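Local coordinates for hypothetical conserved protein, GK1056 (Geobacillus kaustophilus, PDB 2QYH), which is of unknown function but belongs to the haloacid dehalogenase-like hydrolases and may act as a magnesium-dependent phosphatase, at residues Arg31-Gln34 / Tyr38-Ile41. Numbering follows the deposited sequence.
Sequences RLKQ and YVAI
Val39 lays its CG2 methyl against the base of Leu32, lying 3.8 Å from CB and 3.9 Å from CD1 of that leucine, so that one methyl spans the start and one branch of the helix side chain. The two side chains cross at about a right angle, and both set out from their backbones toward the opposite segment. In Val39 the CG1 methyl stands anti to the backbone N (chi1 177°), which leaves CG2 beside that N and turned to the helix. Leu32 in turn carries CG anti to its carbonyl carbon (chi1 -72°), and CD1 continues the extended line of the side chain (chi2 -178°) to reach the same methyl. Lys33 adds a looser touch from the exposed border, where the aliphatic CG lies 4.3 Å from Val39 CG2; the rest of the chain turns away from that methyl. Helix 23-34 ends here, and a three-residue loop leads into strand 38-42, completing the beta-alpha-beta unit that starts with strand 5-8 in the Rossmann-like core of this HAD-family protein. Between residues 31-34 and 38-41 the contact is purely apolar, with Leu32 and Val39 buried and 132 Å² of surface covered in all. Strand 5-8 lies next to 38-42 in the parallel part of the sheet, tied to it by backbone hydrogen bonds of Tyr38 and Ala40 with Val6; its Val6 also touches Leu32 and its Phe8 touches Val39. Leu251 of helix 246-253 and Leu256 pack on Leu32 as well. Tyr38, the strand residue whose CA comes nearest the helix (6.3 Å from Lys33 CA), directs its side chain away, and its ring meets that of Phe72 edge-to-face.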
loop_
_atom_site.group_PDB
_atom_site.type_symbol
_atom_site.label_atom_id
_atom_site.label_comp_id
_atom_site.label_asym_id
_atom_site.label_seq_id
_atom_site.Cartn_x
_atom_site.Cartn_y
_atom_site.Cartn_z
ATOM N N ARG D 31 15.343 15.085 3.948
ATOM C CA ARG D 31 16.658 15.682 4.149
ATOM C C ARG D 31 17.762 14.866 3.486
ATOM O O ARG D 31 18.651 15.437 2.850
ATOM C CB ARG D 31 16.954 15.837 5.648
ATOM C CG ARG D 31 16.139 16.919 6.353
ATOM C CD ARG D 31 16.485 18.286 5.801
ATOM N NE ARG D 31 17.909 18.572 5.963
ATOM C CZ ARG D 31 18.468 18.985 7.098
ATOM N NH1 ARG D 31 17.724 19.172 8.184
ATOM N NH2 ARG D 31 19.778 19.194 7.151
ATOM N N LEU D 32 17.716 13.540 3.628
ATOM C CA LEU D 32 18.735 12.696 3.009
ATOM C C LEU D 32 18.761 12.860 1.487
ATOM O O LEU D 32 19.823 13.072 0.897
ATOM C CB LEU D 32 18.501 11.229 3.353
ATOM C CG LEU D 32 18.797 10.776 4.785
ATOM C CD1 LEU D 32 18.558 9.285 4.896
ATOM C CD2 LEU D 32 20.240 11.100 5.149
ATOM N N LYS D 33 17.594 12.756 0.853
ATOM C CA LYS D 33 17.495 12.902 -0.599
ATOM C C LYS D 33 18.018 14.265 -1.053
ATOM O O LYS D 33 18.735 14.376 -2.040
ATOM C CB LYS D 33 16.046 12.730 -1.047
ATOM C CG LYS D 33 15.574 11.291 -1.100
ATOM C CD LYS D 33 14.067 11.206 -0.926
ATOM C CE LYS D 33 13.459 10.141 -1.816
ATOM N NZ LYS D 33 13.380 10.603 -3.240
ATOM N N GLN D 34 17.653 15.296 -0.315
ATOM C CA GLN D 34 18.079 16.648 -0.620
ATOM C C GLN D 34 19.616 16.749 -0.659
ATOM O O GLN D 34 20.185 17.465 -1.489
ATOM C CB GLN D 34 17.513 17.576 0.448
ATOM C CG GLN D 34 17.409 19.021 0.072
ATOM C CD GLN D 34 16.669 19.810 1.134
ATOM O OE1 GLN D 34 17.103 19.873 2.289
ATOM N NE2 GLN D 34 15.538 20.406 0.756
ATOM N N TYR D 38 21.489 8.407 -1.133
ATOM C CA TYR D 38 20.508 7.458 -1.623
ATOM C C TYR D 38 19.746 6.808 -0.475
ATOM O O TYR D 38 20.326 6.460 0.556
ATOM C CB TYR D 38 21.184 6.377 -2.469
ATOM C CG TYR D 38 21.686 6.872 -3.807
ATOM C CD1 TYR D 38 20.928 7.768 -4.569
ATOM C CD2 TYR D 38 22.911 6.436 -4.325
ATOM C CE1 TYR D 38 21.381 8.219 -5.816
ATOM C CE2 TYR D 38 23.370 6.878 -5.568
ATOM C CZ TYR D 38 22.598 7.773 -6.307
ATOM O OH TYR D 38 23.037 8.215 -7.528
ATOM N N VAL D 39 18.439 6.658 -0.658
ATOM C CA VAL D 39 17.585 6.045 0.343
ATOM C C VAL D 39 16.922 4.826 -0.268
ATOM O O VAL D 39 16.278 4.909 -1.318
ATOM C CB VAL D 39 16.495 7.012 0.810
ATOM C CG1 VAL D 39 15.570 6.321 1.800
ATOM C CG2 VAL D 39 17.136 8.229 1.443
ATOM N N ALA D 40 17.073 3.687 0.387
ATOM C CA ALA D 40 16.483 2.467 -0.134
ATOM C C ALA D 40 15.988 1.562 0.981
ATOM O O ALA D 40 16.469 1.619 2.118
ATOM C CB ALA D 40 17.504 1.723 -0.996
ATOM N N ILE D 41 15.010 0.733 0.639
ATOM C CA ILE D 41 14.445 -0.215 1.579
ATOM C C ILE D 41 15.065 -1.581 1.297
ATOM O O ILE D 41 15.315 -1.916 0.146
ATOM C CB ILE D 41 12.919 -0.311 1.398
ATOM C CG1 ILE D 41 12.257 0.953 1.951
ATOM C CG2 ILE D 41 12.386 -1.583 2.063
ATOM C CD1 ILE D 41 10.738 1.022 1.729
#